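PDB 3QLI: coenzyme A transferase from Yersinia pestis, which probably transfers coenzyme A between acyl-CoA donors and carboxylic acids such as acetate. Local coordinates for residues A[210-215]-A[240-245]; A[74-79]-A[295-300]; A[248-253]-A[271-276]; A[99-104]-A[355-360]. All blocks are in the same frame, centred on the assembly; numbering follows the deposited sequence.

Contact 1 of 4, residues A[210-215]-A[240-245]; sequences IEMPVR and MGVGAL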
loop_
_atom_site.group_PDB
_atom_site.type_symbol
_atom_site.label_atom_id
_atom_site.label_comp_id
_atom_site.label_asym_id
_atom_site.label_seq_id
_atom_site.Cartn_x
_atom_site.Cartn_y
_atom_site.Cartn_z
ATOM N N ILE A 210 -2.434 -2.781 -32.664
ATOM C CA ILE A 210 -1.559 -3.878 -32.263
ATOM C C ILE A 210 -2.282 -4.808 -31.297
ATOM O O ILE A 210 -3.087 -4.373 -30.463
ATOM C CB ILE A 210 -0.233 -3.390 -31.632
ATOM C CG1 ILE A 210 0.790 -4.529 -31.612
ATOM C CG2 ILE A 210 -0.460 -2.809 -30.224
ATOM C CD1 ILE A 210 2.115 -4.161 -30.965
ATOM N N GLU A 211 -1.989 -6.094 -31.411
ATOM C CA GLU A 211 -2.717 -7.089 -30.648
ATOM C C GLU A 211 -1.852 -7.665 -29.559
ATOM O O GLU A 211 -0.637 -7.764 -29.701
ATOM C CB GLU A 211 -3.197 -8.212 -31.565
ATOM C CG GLU A 211 -4.209 -7.762 -32.592
ATOM C CD GLU A 211 -4.807 -8.926 -33.343
ATOM O OE1 GLU A 211 -4.161 -9.989 -33.396
ATOM O OE2 GLU A 211 -5.923 -8.780 -33.877
ATOM N N MET A 212 -2.487 -8.033 -28.460
ATOM C CA MET A 212 -1.837 -8.864 -27.481
ATOM C C MET A 212 -1.811 -10.252 -28.105
ATOM O O MET A 212 -2.851 -10.753 -28.535
ATOM C CB MET A 212 -2.662 -8.861 -26.200
ATOM C CG MET A 212 -2.010 -9.522 -25.026
ATOM S SD MET A 212 -2.957 -9.122 -23.552
ATOM C CE MET A 212 -4.580 -9.775 -23.963
ATOM N N PRO A 213 -0.624 -10.868 -28.190
ATOM C CA PRO A 213 -0.536 -12.222 -28.751
ATOM C C PRO A 213 -1.345 -13.215 -27.921
ATOM O O PRO A 213 -1.319 -13.142 -26.693
ATOM C CB PRO A 213 0.958 -12.552 -28.647
ATOM C CG PRO A 213 1.469 -11.652 -27.553
ATOM C CD PRO A 213 0.683 -10.380 -27.713
ATOM N N VAL A 214 -2.069 -14.107 -28.593
ATOM C CA VAL A 214 -2.784 -15.186 -27.930
ATOM C C VAL A 214 -1.781 -16.286 -27.592
ATOM O O VAL A 214 -1.105 -16.810 -28.482
ATOM C CB VAL A 214 -3.893 -15.760 -28.841
ATOM C CG1 VAL A 214 -4.465 -17.048 -28.261
ATOM C CG2 VAL A 214 -4.994 -14.723 -29.067
ATOM N N ARG A 215 -1.670 -16.623 -26.310
ATOM C CA ARG A 215 -0.719 -17.645 -25.876
ATOM C C ARG A 215 -1.418 -18.953 -25.510
ATOM O O ARG A 215 -2.548 -18.949 -25.017
ATOM C CB ARG A 215 0.130 -17.147 -24.701
ATOM C CG ARG A 215 1.128 -16.052 -25.073
ATOM C CD ARG A 215 2.091 -15.750 -23.931
ATOM N NE ARG A 215 2.740 -16.962 -23.431
ATOM C CZ ARG A 215 3.732 -17.595 -24.053
ATOM N NH1 ARG A 215 4.195 -17.136 -25.209
ATOM N NH2 ARG A 215 4.258 -18.692 -23.522
ATOM N N MET A 240 -9.517 -8.655 -13.687
ATOM C CA MET A 240 -8.457 -9.605 -14.005
ATOM C C MET A 240 -7.478 -9.090 -15.051
ATOM O O MET A 240 -7.757 -8.116 -15.736
ATOM C CB MET A 240 -9.015 -10.968 -14.410
ATOM C CG MET A 240 -9.888 -10.969 -15.636
ATOM S SD MET A 240 -10.560 -12.651 -15.857
ATOM C CE MET A 240 -11.737 -12.749 -14.518
ATOM N N GLY A 241 -6.332 -9.759 -15.154
ATOM C CA GLY A 241 -5.306 -9.400 -16.119
ATOM C C GLY A 241 -5.539 -10.036 -17.481
ATOM O O GLY A 241 -6.651 -10.460 -17.812
ATOM N N VAL A 242 -4.476 -10.109 -18.274
ATOM C CA VAL A 242 -4.542 -10.683 -19.612
ATOM C C VAL A 242 -3.811 -12.028 -19.623
ATOM O O VAL A 242 -3.011 -12.310 -18.732
ATOM C CB VAL A 242 -3.891 -9.747 -20.653
ATOM C CG1 VAL A 242 -4.699 -8.467 -20.811
ATOM C CG2 VAL A 242 -2.457 -9.424 -20.242
ATOM N N GLY A 243 -4.106 -12.863 -20.618
ATOM C CA GLY A 243 -3.416 -14.134 -20.774
ATOM C C GLY A 243 -4.332 -15.335 -20.911
ATOM O O GLY A 243 -5.560 -15.211 -20.868
ATOM N N ALA A 244 -3.729 -16.510 -21.077
ATOM C CA ALA A 244 -4.494 -17.749 -21.232
ATOM C C ALA A 244 -5.275 -18.084 -19.965
ATOM O O ALA A 244 -6.410 -18.561 -20.041
ATOM C CB ALA A 244 -3.575 -18.911 -21.624
ATOM N N LEU A 245 -4.678 -17.834 -18.801
ATOM C CA LEU A 245 -5.334 -18.195 -17.538
ATOM C C LEU A 245 -6.649 -17.430 -17.330
ATOM O O LEU A 245 -7.712 -18.035 -17.200
ATOM C CB LEU A 245 -4.384 -18.020 -16.345
ATOM C CG LEU A 245 -4.950 -18.347 -14.953
ATOM C CD1 LEU A 245 -5.690 -19.706 -14.926
ATOM C CD2 LEU A 245 -3.843 -18.289 -13.891
#
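Met212 and Val242 make the main apolar contact between loop 210-215 and the turn 240-245. The thioether end of Met212 lies against the branched end of Val242. Met212 SD comes within 3.1 Å of Val242 CB, and Met212 CE lies 3.4 Å from Val242 CG1. These approaches are tighter than normal van der Waals packing, so their exact values are doubtful. The Met212 chain runs extended away from its backbone, with CG opposite the backbone N (chi1 -172°). It bends only at chi3 (59°), and the bend lays CE beside the valine.

The two segments belong to a CoA site. Arg215, Val242 and Ala244 have all been seen binding CoA in this protein, although none is bound to this chain. The turn follows strand 237-240 and leads into helix 244-252, as in Rossmann-like folds. Gly243 takes the N-cap position of that helix, with a positive phi (128°) that suits a residue without a side chain.

The second meeting point joins backbone to side chain. Arg215 O lies 3.5 Å from the methyl CB of Ala244. The guanidinium end of Arg215 leads away from the turn.

No hydrogen bond joins the two segments. Polar partners of the loop come from 295-300. The backbone O of Met212 accepts from Gln299 NE2, and Glu211 OE2 accepts from Gln300 N. Beyond Ala244, Tyr221 of helix 220-230 packs against the methyl.

Contact 2 of 4, residues A[74-79]-A[295-300]; sequences YFETAK and FAMGQQ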
loop_
_atom_site.group_PDB
_atom_site.type_symbol
_atom_site.label_atom_id
_atom_site.label_comp_id
_atom_site.label_asym_id
_atom_site.label_seq_id
_atom_site.Cartn_x
_atom_site.Cartn_y
_atom_site.Cartn_z
ATOM N N TYR A 74 6.266 7.086 -19.901
ATOM C CA TYR A 74 5.217 6.234 -20.460
ATOM C C TYR A 74 5.066 4.915 -19.705
ATOM O O TYR A 74 5.973 4.518 -18.965
ATOM C CB TYR A 74 5.537 5.938 -21.935
ATOM C CG TYR A 74 6.774 5.084 -22.074
ATOM C CD1 TYR A 74 6.676 3.716 -22.290
ATOM C CD2 TYR A 74 8.041 5.639 -21.949
ATOM C CE1 TYR A 74 7.812 2.926 -22.389
ATOM C CE2 TYR A 74 9.192 4.852 -22.043
ATOM C CZ TYR A 74 9.069 3.500 -22.258
ATOM O OH TYR A 74 10.204 2.714 -22.339
ATOM N N PHE A 75 3.945 4.235 -19.952
ATOM C CA PHE A 75 3.600 2.943 -19.358
ATOM C C PHE A 75 3.152 1.963 -20.448
ATOM O O PHE A 75 2.688 2.382 -21.506
ATOM C CB PHE A 75 2.396 3.097 -18.423
ATOM C CG PHE A 75 2.698 3.743 -17.104
ATOM C CD1 PHE A 75 2.970 2.973 -15.988
ATOM C CD2 PHE A 75 2.656 5.119 -16.968
ATOM C CE1 PHE A 75 3.225 3.564 -14.769
ATOM C CE2 PHE A 75 2.912 5.715 -15.750
ATOM C CZ PHE A 75 3.195 4.936 -14.649
ATOM N N GLU A 76 3.263 0.664 -20.177
ATOM C CA GLU A 76 2.791 -0.366 -21.113
ATOM C C GLU A 76 3.281 -0.309 -22.565
ATOM O O GLU A 76 2.493 -0.100 -23.483
ATOM C CB GLU A 76 1.265 -0.473 -21.070
ATOM C CG GLU A 76 0.737 -1.864 -21.390
ATOM C CD GLU A 76 1.310 -2.938 -20.484
ATOM O OE1 GLU A 76 1.602 -2.641 -19.308
ATOM O OE2 GLU A 76 1.466 -4.086 -20.948
ATOM N N THR A 77 4.585 -0.475 -22.756
ATOM C CA THR A 77 5.202 -0.427 -24.079
ATOM C C THR A 77 4.712 -1.495 -25.062
ATOM O O THR A 77 4.394 -2.618 -24.682
ATOM C CB THR A 77 6.731 -0.583 -23.975
ATOM O OG1 THR A 77 7.186 -0.046 -22.728
ATOM C CG2 THR A 77 7.421 0.135 -25.122
ATOM N N ALA A 78 4.663 -1.114 -26.336
ATOM C CA ALA A 78 4.238 -1.988 -27.422
ATOM C C ALA A 78 5.299 -1.963 -28.521
ATOM O O ALA A 78 6.113 -1.043 -28.575
ATOM C CB ALA A 78 2.898 -1.547 -27.971
ATOM N N LYS A 79 5.222 -2.917 -29.436
ATOM C CA LYS A 79 6.207 -3.046 -30.496
ATOM C C LYS A 79 6.303 -1.754 -31.288
ATOM O O LYS A 79 7.368 -1.422 -31.805
ATOM C CB LYS A 79 5.848 -4.207 -31.425
ATOM C CG LYS A 79 6.877 -4.475 -32.507
ATOM C CD LYS A 79 6.608 -5.794 -33.213
ATOM C CE LYS A 79 7.536 -5.980 -34.403
ATOM N NZ LYS A 79 8.958 -5.742 -34.039
ATOM N N PHE A 295 -7.739 0.775 -19.202
ATOM C CA PHE A 295 -7.237 0.596 -20.569
ATOM C C PHE A 295 -7.515 -0.839 -21.047
ATOM O O PHE A 295 -7.778 -1.739 -20.232
ATOM C CB PHE A 295 -5.758 1.031 -20.706
ATOM C CG PHE A 295 -4.754 0.012 -20.211
ATOM C CD1 PHE A 295 -4.051 -0.778 -21.115
ATOM C CD2 PHE A 295 -4.503 -0.145 -18.853
ATOM C CE1 PHE A 295 -3.124 -1.716 -20.680
ATOM C CE2 PHE A 295 -3.568 -1.075 -18.405
ATOM C CZ PHE A 295 -2.876 -1.859 -19.317
ATOM N N ALA A 296 -7.497 -1.039 -22.364
ATOM C CA ALA A 296 -7.875 -2.328 -22.945
ATOM C C ALA A 296 -6.761 -2.898 -23.809
ATOM O O ALA A 296 -6.100 -2.164 -24.534
ATOM C CB ALA A 296 -9.127 -2.171 -23.774
ATOM N N MET A 297 -6.584 -4.216 -23.748
ATOM C CA MET A 297 -5.618 -4.921 -24.596
ATOM C C MET A 297 -6.284 -6.193 -25.069
ATOM O O MET A 297 -7.013 -6.806 -24.318
ATOM C CB MET A 297 -4.355 -5.286 -23.799
ATOM C CG MET A 297 -3.541 -4.071 -23.319
ATOM S SD MET A 297 -1.908 -4.531 -22.681
ATOM C CE MET A 297 -2.306 -5.294 -21.133
ATOM N N GLY A 298 -6.051 -6.591 -26.313
ATOM C CA GLY A 298 -6.685 -7.801 -26.813
ATOM C C GLY A 298 -6.409 -8.003 -28.289
ATOM O O GLY A 298 -5.313 -7.685 -28.762
ATOM N N GLN A 299 -7.400 -8.523 -29.011
ATOM C CA GLN A 299 -7.277 -8.731 -30.452
ATOM C C GLN A 299 -8.366 -7.979 -31.216
ATOM O O GLN A 299 -9.266 -7.392 -30.610
ATOM C CB GLN A 299 -7.272 -10.227 -30.796
ATOM C CG GLN A 299 -6.123 -11.017 -30.133
ATOM C CD GLN A 299 -6.479 -11.524 -28.736
ATOM O OE1 GLN A 299 -7.599 -11.958 -28.494
ATOM N NE2 GLN A 299 -5.525 -11.464 -27.816
ATOM N N GLN A 300 -8.265 -7.961 -32.545
ATOM C CA GLN A 300 -9.148 -7.124 -33.350
ATOM C C GLN A 300 -10.618 -7.330 -33.020
ATOM O O GLN A 300 -11.395 -6.373 -32.983
ATOM C CB GLN A 300 -8.937 -7.361 -34.845
ATOM C CG GLN A 300 -9.823 -6.462 -35.695
ATOM C CD GLN A 300 -9.386 -6.394 -37.149
ATOM O OE1 GLN A 300 -8.860 -5.367 -37.607
ATOM N NE2 GLN A 300 -9.606 -7.484 -37.888
#
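Glu76 is the residue of loop 74-79 that meets Phe295 and Met297. The loop leaves strand 70-74 at Tyr74, and Phe75 follows, edge-to-face with the ring of Phe100.

At Glu76 the side chain turns toward 295-300. CG stands roughly opposite the backbone N (chi1 -150°), and a bend at chi2 (56°) swings the carboxylate round. Glu76 CG lies 3.9 Å from Phe295 CE1, an oblique approach to the ring. The two side chains cross at about a right angle, and the carboxylate and ring planes are 32° apart. On the Met297 side, Glu76 OE2 lies 3.8 Å from Met297 SD, and Glu76 CG is 4.0 Å from the same sulfur. The contact is van der Waals only, with no hydrogen bond between the segments. Past Glu76 the chain runs through Thr77 into helix 79-83.

Phe295 sits on the short strand 295-296, which pairs with strand 265-266, and its backbone bonds to Glu264. A bound acetate ion, probably from the crystallisation liquor, lies about 4 Å from the Glu76 side chain. Glu76 has been seen binding CoA, and Glu264 has been seen joined to it covalently, so Phe295 and Met297 probably help line the CoA pocket of a CoA transferase.

Contact 3 of 4, residues A[248-253]-A[271-276]; sequences LVCGVL and VDLIRR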
loop_
_atom_site.group_PDB
_atom_site.type_symbol
_atom_site.label_atom_id
_atom_site.label_comp_id
_atom_site.label_asym_id
_atom_site.label_seq_id
_atom_site.Cartn_x
_atom_site.Cartn_y
_atom_site.Cartn_z
ATOM N N LEU A 248 -9.255 -18.635 -19.532
ATOM C CA LEU A 248 -9.783 -19.926 -19.094
ATOM C C LEU A 248 -10.733 -19.756 -17.924
ATOM O O LEU A 248 -11.753 -20.444 -17.828
ATOM C CB LEU A 248 -8.645 -20.859 -18.672
ATOM C CG LEU A 248 -8.333 -22.065 -19.558
ATOM C CD1 LEU A 248 -7.945 -21.614 -20.951
ATOM C CD2 LEU A 248 -7.226 -22.903 -18.937
ATOM N N VAL A 249 -10.379 -18.859 -17.007
ATOM C CA VAL A 249 -11.259 -18.562 -15.886
ATOM C C VAL A 249 -12.599 -18.056 -16.414
ATOM O O VAL A 249 -13.658 -18.565 -16.048
ATOM C CB VAL A 249 -10.624 -17.526 -14.940
ATOM C CG1 VAL A 249 -11.627 -17.078 -13.880
ATOM C CG2 VAL A 249 -9.366 -18.110 -14.299
ATOM N N CYS A 250 -12.550 -17.059 -17.295
ATOM C CA CYS A 250 -13.769 -16.545 -17.915
ATOM C C CYS A 250 -14.565 -17.643 -18.610
ATOM O O CYS A 250 -15.798 -17.624 -18.600
ATOM C CB CYS A 250 -13.435 -15.433 -18.904
ATOM S SG CYS A 250 -12.812 -13.967 -18.072
ATOM N N GLY A 251 -13.858 -18.586 -19.225
ATOM C CA GLY A 251 -14.503 -19.757 -19.798
ATOM C C GLY A 251 -15.303 -20.528 -18.760
ATOM O O GLY A 251 -16.441 -20.931 -19.011
ATOM N N VAL A 252 -14.711 -20.753 -17.589
ATOM C CA VAL A 252 -15.423 -21.476 -16.540
ATOM C C VAL A 252 -16.604 -20.655 -16.039
ATOM O O VAL A 252 -17.637 -21.202 -15.668
ATOM C CB VAL A 252 -14.507 -21.858 -15.348
ATOM C CG1 VAL A 252 -15.310 -22.515 -14.265
ATOM C CG2 VAL A 252 -13.409 -22.786 -15.803
ATOM N N LEU A 253 -16.459 -19.334 -16.052
ATOM C CA LEU A 253 -17.501 -18.463 -15.508
ATOM C C LEU A 253 -18.694 -18.250 -16.438
ATOM O O LEU A 253 -19.619 -17.515 -16.093
ATOM C CB LEU A 253 -16.916 -17.111 -15.113
ATOM C CG LEU A 253 -15.823 -17.174 -14.048
ATOM C CD1 LEU A 253 -15.350 -15.766 -13.698
ATOM C CD2 LEU A 253 -16.361 -17.887 -12.805
ATOM N N VAL A 271 -14.577 -9.545 -22.020
ATOM C CA VAL A 271 -15.487 -9.055 -23.039
ATOM C C VAL A 271 -16.379 -10.200 -23.504
ATOM O O VAL A 271 -17.548 -9.994 -23.851
ATOM C CB VAL A 271 -14.715 -8.436 -24.214
ATOM C CG1 VAL A 271 -15.636 -8.245 -25.415
ATOM C CG2 VAL A 271 -14.097 -7.109 -23.782
ATOM N N ASP A 272 -15.840 -11.417 -23.486
ATOM C CA ASP A 272 -16.656 -12.591 -23.843
ATOM C C ASP A 272 -17.841 -12.744 -22.878
ATOM O O ASP A 272 -18.974 -13.033 -23.294
ATOM C CB ASP A 272 -15.796 -13.857 -23.860
ATOM C CG ASP A 272 -16.565 -15.080 -24.316
ATOM O OD1 ASP A 272 -16.891 -15.166 -25.520
ATOM O OD2 ASP A 272 -16.834 -15.960 -23.472
ATOM N N LEU A 273 -17.587 -12.529 -21.585
ATOM C CA LEU A 273 -18.648 -12.625 -20.590
ATOM C C LEU A 273 -19.697 -11.528 -20.783
ATOM O O LEU A 273 -20.888 -11.749 -20.546
ATOM C CB LEU A 273 -18.078 -12.602 -19.171
ATOM C CG LEU A 273 -17.110 -13.741 -18.829
ATOM C CD1 LEU A 273 -16.580 -13.568 -17.404
ATOM C CD2 LEU A 273 -17.791 -15.098 -18.991
ATOM N N ILE A 274 -19.265 -10.350 -21.222
ATOM C CA ILE A 274 -20.220 -9.296 -21.567
ATOM C C ILE A 274 -21.094 -9.758 -22.735
ATOM O O ILE A 274 -22.324 -9.718 -22.668
ATOM C CB ILE A 274 -19.516 -7.986 -21.955
ATOM C CG1 ILE A 274 -18.736 -7.412 -20.764
ATOM C CG2 ILE A 274 -20.541 -6.955 -22.421
ATOM C CD1 ILE A 274 -17.960 -6.127 -21.116
ATOM N N ARG A 275 -20.444 -10.219 -23.797
ATOM C CA ARG A 275 -21.141 -10.711 -24.989
ATOM C C ARG A 275 -22.146 -11.829 -24.670
ATOM O O ARG A 275 -23.235 -11.893 -25.254
ATOM C CB ARG A 275 -20.106 -11.181 -26.016
ATOM C CG ARG A 275 -20.664 -11.638 -27.345
ATOM C CD ARG A 275 -19.535 -12.100 -28.278
ATOM N NE ARG A 275 -18.535 -11.058 -28.535
ATOM C CZ ARG A 275 -17.253 -11.134 -28.173
ATOM N NH1 ARG A 275 -16.792 -12.203 -27.533
ATOM N NH2 ARG A 275 -16.422 -10.143 -28.462
ATOM N N ARG A 276 -21.789 -12.705 -23.734
ATOM C CA ARG A 276 -22.667 -13.806 -23.352
ATOM C C ARG A 276 -23.840 -13.403 -22.461
ATOM O O ARG A 276 -24.732 -14.210 -22.233
ATOM C CB ARG A 276 -21.876 -14.912 -22.656
ATOM C CG ARG A 276 -20.929 -15.663 -23.562
ATOM C CD ARG A 276 -20.087 -16.660 -22.774
ATOM N NE ARG A 276 -19.235 -17.440 -23.663
ATOM C CZ ARG A 276 -19.593 -18.606 -24.199
ATOM N NH1 ARG A 276 -20.781 -19.128 -23.921
ATOM N NH2 ARG A 276 -18.763 -19.251 -25.009
#
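Leu273 of helix 268-276 packs into Cys250 and Leu253 at the C-terminal end of helix 244-252. Helix 244-252 is the helix of a beta-alpha-beta crossover between the parallel neighbouring strands 237-240 and 260-261. Helix 268-276 follows soon after strand 260-261. The two helices meet against strand 237-240, whose side chains Cys250, Leu253 and Leu273 also touch.

The apolar contacts all run through the isopropyl end of Leu273. Its CD1 branch lies 3.8 Å from Cys250 SG and 4.2 Å from Leu253 CB. Its CG lies 4.0 Å from Cys250 CB.

The other branch meets backbone. Leu273 CD2 approaches Cys250 O at 3.2 Å, a close methyl-to-carbonyl approach. With chi1 at -61°, CG stands opposite the carbonyl carbon of Leu273, and the two methyls divide between sulfur and carbonyl.

The salt bridges stay within 271-276. Asp272 forms a network with Arg275 and Arg276. The longer bridge spans 3.6 Å from Arg275 NH1 to Asp272 OD1. Outside the segment, Arg275 makes a cation-pi contact with Tyr305 of helix 300-306. Arg276 NE donates to Asp272 OD2 at 2.8 Å with an angle of 151°, meeting the syn side of the oxygen 29° out of the carboxylate plane.

Contact 4 of 4, residues A[99-104]-A[355-360]; sequences MFVTAV and HQYSAS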
loop_
_atom_site.group_PDB
_atom_site.type_symbol
_atom_site.label_atom_id
_atom_site.label_comp_id
_atom_site.label_asym_id
_atom_site.label_seq_id
_atom_site.Cartn_x
_atom_site.Cartn_y
_atom_site.Cartn_z
ATOM N N MET A 99 8.045 3.941 -17.038
ATOM C CA MET A 99 7.378 3.831 -15.749
ATOM C C MET A 99 6.885 2.410 -15.464
ATOM O O MET A 99 6.472 2.107 -14.347
ATOM C CB MET A 99 6.289 4.893 -15.651
ATOM C CG MET A 99 6.920 6.291 -15.773
ATOM S SD MET A 99 5.803 7.693 -15.803
ATOM C CE MET A 99 5.378 7.845 -14.066
ATOM N N PHE A 100 6.935 1.557 -16.490
ATOM C CA PHE A 100 6.827 0.099 -16.359
ATOM C C PHE A 100 8.040 -0.448 -17.088
ATOM O O PHE A 100 8.413 0.080 -18.138
ATOM C CB PHE A 100 5.627 -0.463 -17.130
ATOM C CG PHE A 100 4.306 -0.372 -16.421
ATOM C CD1 PHE A 100 4.223 -0.072 -15.074
ATOM C CD2 PHE A 100 3.127 -0.619 -17.130
ATOM C CE1 PHE A 100 2.977 -0.001 -14.445
ATOM C CE2 PHE A 100 1.888 -0.554 -16.512
ATOM C CZ PHE A 100 1.817 -0.240 -15.164
ATOM N N VAL A 101 8.653 -1.506 -16.569
ATOM C CA VAL A 101 9.731 -2.168 -17.304
ATOM C C VAL A 101 9.188 -3.459 -17.930
ATOM O O VAL A 101 8.898 -4.422 -17.220
ATOM C CB VAL A 101 10.963 -2.437 -16.395
ATOM C CG1 VAL A 101 12.043 -3.245 -17.134
ATOM C CG2 VAL A 101 11.535 -1.120 -15.876
ATOM N N THR A 102 9.002 -3.452 -19.249
ATOM C CA THR A 102 8.463 -4.607 -19.961
ATOM C C THR A 102 9.543 -5.304 -20.790
ATOM O O THR A 102 10.717 -4.955 -20.714
ATOM C CB THR A 102 7.285 -4.234 -20.916
ATOM O OG1 THR A 102 7.797 -3.654 -22.118
ATOM C CG2 THR A 102 6.309 -3.262 -20.254
ATOM N N ALA A 103 9.136 -6.285 -21.589
ATOM C CA ALA A 103 10.074 -7.019 -22.441
ATOM C C ALA A 103 10.958 -6.072 -23.258
ATOM O O ALA A 103 12.171 -6.286 -23.383
ATOM C CB ALA A 103 9.322 -7.986 -23.369
ATOM N N VAL A 104 10.359 -5.022 -23.809
ATOM C CA VAL A 104 11.120 -4.056 -24.611
ATOM C C VAL A 104 12.257 -3.398 -23.812
ATOM O O VAL A 104 13.387 -3.303 -24.292
ATOM C CB VAL A 104 10.196 -2.967 -25.207
ATOM C CG1 VAL A 104 11.013 -1.883 -25.897
ATOM C CG2 VAL A 104 9.182 -3.595 -26.162
ATOM N N HIS A 355 15.769 -7.281 -9.011
ATOM C CA HIS A 355 15.129 -5.981 -9.198
ATOM C C HIS A 355 13.647 -6.026 -8.886
ATOM O O HIS A 355 13.063 -7.102 -8.698
ATOM C CB HIS A 355 15.336 -5.482 -10.630
ATOM C CG HIS A 355 16.774 -5.300 -10.995
ATOM N ND1 HIS A 355 17.441 -4.106 -10.817
ATOM C CD2 HIS A 355 17.678 -6.165 -11.513
ATOM C CE1 HIS A 355 18.693 -4.242 -11.216
ATOM N NE2 HIS A 355 18.863 -5.482 -11.641
ATOM N N GLN A 356 13.032 -4.851 -8.843
ATOM C CA GLN A 356 11.598 -4.776 -8.612
ATOM C C GLN A 356 11.053 -3.549 -9.335
ATOM O O GLN A 356 11.097 -2.436 -8.810
ATOM C CB GLN A 356 11.303 -4.739 -7.102
ATOM C CG GLN A 356 9.828 -4.790 -6.715
ATOM C CD GLN A 356 9.095 -5.973 -7.333
ATOM O OE1 GLN A 356 8.259 -5.797 -8.219
ATOM N NE2 GLN A 356 9.415 -7.179 -6.878
ATOM N N TYR A 357 10.591 -3.758 -10.566
ATOM C CA TYR A 357 9.959 -2.695 -11.336
ATOM C C TYR A 357 8.459 -2.945 -11.447
ATOM O O TYR A 357 7.707 -2.041 -11.798
ATOM C CB TYR A 357 10.553 -2.607 -12.744
ATOM C CG TYR A 357 12.048 -2.441 -12.770
ATOM C CD1 TYR A 357 12.870 -3.460 -13.240
ATOM C CD2 TYR A 357 12.642 -1.272 -12.313
ATOM C CE1 TYR A 357 14.239 -3.315 -13.264
ATOM C CE2 TYR A 357 14.015 -1.113 -12.333
ATOM C CZ TYR A 357 14.808 -2.141 -12.803
ATOM O OH TYR A 357 16.174 -1.986 -12.825
ATOM N N SER A 358 8.021 -4.170 -11.158
ATOM C CA SER A 358 6.611 -4.515 -11.361
ATOM C C SER A 358 5.696 -3.935 -10.278
ATOM O O SER A 358 4.480 -3.893 -10.446
ATOM C CB SER A 358 6.408 -6.034 -11.511
ATOM O OG SER A 358 6.736 -6.715 -10.315
ATOM N N ALA A 359 6.281 -3.456 -9.184
ATOM C CA ALA A 359 5.483 -2.877 -8.102
ATOM C C ALA A 359 4.760 -1.587 -8.535
ATOM O O ALA A 359 3.849 -1.099 -7.856
ATOM C CB ALA A 359 6.359 -2.633 -6.878
ATOM N N SER A 360 5.170 -1.046 -9.676
ATOM C CA SER A 360 4.509 0.123 -10.255
ATOM C C SER A 360 3.126 -0.207 -10.798
ATOM O O SER A 360 2.296 0.684 -10.964
ATOM C CB SER A 360 5.365 0.698 -11.379
ATOM O OG SER A 360 6.519 1.302 -10.843
HETATM O O HOH W 1 6.587 3.636 -12.212
HETATM O O HOH W 2 7.345 -2.500 -14.228
#
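Ser360 OG is gripped by several groups: the OH of Tyr123, the backbone O of Ser126 and a water that links it to Met99. The water accepts from Ser360 OG at 2.7 Å and donates to Met99 O at 2.6 Å. These partners surround the buried hydroxyl. Ser360 CB also touches Met99 O at 3.5 Å.

A second water joins the backbones. It accepts from Val101 N at 2.9 Å and donates to Tyr357 O in a weak bond. No direct hydrogen bond links the segments, so waters carry the polar contact.

Aromatic contacts complete it. Val101 CG2 sits over one face of the Tyr357 ring, offset toward its rim, in a CH-pi contact. It is 3.8 Å from the ring centroid, 27° off the normal, and 3.4 Å from Tyr357 CG. Val101 CG1 lies opposite the backbone N (chi1 175°), which leaves CG2 opposite the carbonyl carbon and over the ring. Phe100 presents an edge to Ser360, with Phe100 CE1 3.6 Å from Ser360 O near the ring plane.

Within 355-360, Ser358 OG donates to Gln356 OE1 at 2.7 Å, in the carbonyl plane. Thr403 bonds to both. Ala103 and Ser358 have been seen binding CoA, as has Glu350, which accepts from Tyr357 N.

Gln356 O bonds to Arg406 of the second subunit. Segment 99-104 leads from strand 94-98 into helix 103-114, with Met99 against helix 131-139. Segment 355-360 runs on toward helix 363-372.

In the fold
From the N terminus, 74-79 opens contact 2 and 99-104 opens contact 4, at the ends of neighbouring strands 70-74 and 94-98 of the parallel sheet. The chain then reaches 210-215, and contact 1 closes a short loop at 240-245. Contact 3 follows in series, between 248-253 and 271-276. Both short loops nest inside contacts 2 and 4. Contact 2 closes at 295-300 and contact 4 at 355-360, so these two cross. Each ties the N-terminal family region to later chain, and they touch where strands 70-74 and 94-98 end. Contact 1 bridges contacts 2 and 3, while contact 3 lies apart from contact 4, with centres about 29 Å apart.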